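Local coordinates for cellulase (Soil metagenome, PDB 5I2U), which probably hydrolyses the beta-1,4-glycosidic bonds of cellulose as a halotolerant glycoside hydrolase of family 5, at residues A[231-236]-A[267-272]. Numbering follows the deposited sequence.
Sequences WLRDRT and WKTYVD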
# COMPACT_ATOMS: atom_id res chain seq x y z
N TRP A 231 -7.02 -20.25 2.85
CA TRP A 231 -8.20 -19.84 2.08
C TRP A 231 -8.02 -18.52 1.31
O TRP A 231 -8.38 -18.43 0.13
CB TRP A 231 -9.45 -19.78 2.96
CG TRP A 231 -9.40 -18.83 4.12
CD1 TRP A 231 -8.97 -19.10 5.39
CD2 TRP A 231 -9.82 -17.46 4.13
NE1 TRP A 231 -9.10 -17.98 6.18
CE2 TRP A 231 -9.61 -16.96 5.43
CE3 TRP A 231 -10.36 -16.60 3.15
CZ2 TRP A 231 -9.92 -15.64 5.79
CZ3 TRP A 231 -10.66 -15.28 3.51
CH2 TRP A 231 -10.44 -14.82 4.82
N LEU A 232 -7.41 -17.52 1.97
CA LEU A 232 -7.25 -16.19 1.39
C LEU A 232 -6.33 -16.18 0.16
O LEU A 232 -6.59 -15.46 -0.82
CB LEU A 232 -6.76 -15.20 2.46
CG LEU A 232 -6.61 -13.72 2.11
CD1 LEU A 232 -7.82 -13.16 1.37
CD2 LEU A 232 -6.35 -12.89 3.37
N ARG A 233 -5.27 -16.99 0.20
CA ARG A 233 -4.40 -17.21 -0.97
C ARG A 233 -5.13 -17.90 -2.12
O ARG A 233 -4.92 -17.56 -3.29
CB ARG A 233 -3.19 -18.05 -0.59
CG ARG A 233 -2.21 -17.39 0.36
CD ARG A 233 -0.91 -18.18 0.40
NE ARG A 233 -1.07 -19.48 1.08
CZ ARG A 233 -0.94 -19.70 2.38
NH1 ARG A 233 -0.63 -18.73 3.24
NH2 ARG A 233 -1.12 -20.94 2.85
N ASP A 234 -5.98 -18.87 -1.78
CA ASP A 234 -6.78 -19.63 -2.75
C ASP A 234 -7.84 -18.75 -3.40
O ASP A 234 -8.02 -18.77 -4.63
CB ASP A 234 -7.45 -20.84 -2.09
CG ASP A 234 -6.47 -21.90 -1.63
OD1 ASP A 234 -5.43 -22.10 -2.28
OD2 ASP A 234 -6.75 -22.57 -0.61
N ARG A 235 -8.54 -17.98 -2.56
CA ARG A 235 -9.47 -16.96 -3.04
C ARG A 235 -8.79 -15.95 -3.96
O ARG A 235 -9.33 -15.62 -5.02
CB ARG A 235 -10.10 -16.21 -1.88
CG ARG A 235 -11.13 -15.19 -2.33
CD ARG A 235 -11.74 -14.48 -1.15
NE ARG A 235 -12.59 -15.36 -0.37
CZ ARG A 235 -13.30 -14.98 0.70
NH1 ARG A 235 -13.27 -13.72 1.13
NH2 ARG A 235 -14.06 -15.88 1.34
N THR A 236 -7.61 -15.48 -3.57
CA THR A 236 -6.87 -14.52 -4.39
C THR A 236 -6.46 -15.14 -5.73
O THR A 236 -6.64 -14.51 -6.77
CB THR A 236 -5.64 -13.95 -3.63
OG1 THR A 236 -6.10 -13.25 -2.46
CG2 THR A 236 -4.85 -13.00 -4.49
N TRP A 267 4.52 -16.17 7.33
CA TRP A 267 5.07 -15.07 6.54
C TRP A 267 5.88 -15.57 5.35
O TRP A 267 5.67 -15.11 4.22
CB TRP A 267 5.93 -14.14 7.41
CG TRP A 267 6.61 -13.06 6.61
CD1 TRP A 267 7.94 -12.96 6.32
CD2 TRP A 267 5.97 -11.97 5.97
NE1 TRP A 267 8.18 -11.84 5.54
CE2 TRP A 267 6.98 -11.21 5.32
CE3 TRP A 267 4.64 -11.53 5.89
CZ2 TRP A 267 6.71 -10.05 4.60
CZ3 TRP A 267 4.36 -10.37 5.18
CH2 TRP A 267 5.40 -9.64 4.53
N LYS A 268 6.80 -16.50 5.58
CA LYS A 268 7.54 -17.09 4.47
C LYS A 268 6.64 -17.72 3.39
O LYS A 268 6.95 -17.61 2.21
CB LYS A 268 8.57 -18.12 4.94
CG LYS A 268 9.25 -18.84 3.78
CD LYS A 268 10.64 -19.32 4.10
CE LYS A 268 11.25 -20.03 2.89
NZ LYS A 268 12.34 -20.96 3.31
N THR A 269 5.58 -18.41 3.82
CA THR A 269 4.66 -19.09 2.90
C THR A 269 3.99 -18.06 1.99
O THR A 269 3.98 -18.21 0.77
CB THR A 269 3.60 -19.88 3.67
OG1 THR A 269 4.22 -20.87 4.49
CG2 THR A 269 2.61 -20.56 2.71
N TYR A 270 3.48 -17.00 2.60
CA TYR A 270 2.85 -15.90 1.86
C TYR A 270 3.81 -15.20 0.92
O TYR A 270 3.49 -15.00 -0.26
CB TYR A 270 2.24 -14.87 2.83
CG TYR A 270 0.80 -15.12 3.21
CD1 TYR A 270 -0.24 -14.75 2.34
CD2 TYR A 270 0.46 -15.69 4.43
CE1 TYR A 270 -1.56 -14.96 2.69
CE2 TYR A 270 -0.87 -15.89 4.78
CZ TYR A 270 -1.87 -15.52 3.91
OH TYR A 270 -3.18 -15.72 4.24
N VAL A 271 5.00 -14.84 1.40
CA VAL A 271 5.97 -14.17 0.53
C VAL A 271 6.38 -15.05 -0.66
O VAL A 271 6.43 -14.57 -1.79
CB VAL A 271 7.21 -13.67 1.30
CG1 VAL A 271 8.27 -13.12 0.34
CG2 VAL A 271 6.80 -12.58 2.28
N ASP A 272 6.64 -16.33 -0.41
CA ASP A 272 6.99 -17.26 -1.48
C ASP A 272 5.86 -17.41 -2.50
O ASP A 272 6.10 -17.45 -3.70
CB ASP A 272 7.40 -18.64 -0.91
CG ASP A 272 8.82 -18.65 -0.33
OD1 ASP A 272 9.58 -17.68 -0.50
OD2 ASP A 272 9.19 -19.67 0.28
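R233 and Y270 mark the nearest approach of two helical turns, their CA atoms 7.9 Å apart. Segments 231-236 and 267-272 run almost parallel, at 8°, with axes 11.7 Å from one another, as expected of consecutive outer helices of a TIM barrel, here helix 230-241 and helix 264-276, separated in sequence by strand 246-252. So wide a gap has to be bridged by long side chains. The ring of Y270 reaches across from helix 264-276 towards helix 230-241, and R233 lays its chain over one face of that ring. The aliphatic part lies against CD1 and CE1, with R233 CG 3.4 Å from Y270 CE1; R233 CD makes a CH-pi contact 4.3 Å from the ring centroid. The chain then bends about CG-CD (chi3 -70°), which carries the guanidinium back over the ring: R233 CZ lies 4.5 Å from the centroid of the Y270 ring, over the face and close to the ring normal, a cation-pi contact. The two planes are 75° apart, and the guanidinium is therefore nearly upright, dipping its NH1 to 3.2 Å from Y270 CE2. Methyl CG2 of T269 covers a face of the same guanidinium, 3.7 Å from R233 CZ. At the far end of the ring, Y270 OH passes 4.0 Å from L232 CB and is hydrogen-bonded to the backbone O of H228, while F223 of strand 217-224 stacks on the ring. A leucine in place of Y270 would probably leave the carbonyl of H228 without this partner, the guanidinium without its aromatic face and F223 without its stacking ring. No hydrogen bond or salt bridge joins the two segments, so the contact relies on dispersion and cation-pi attraction, with Y270 buried and the arginine still partly exposed.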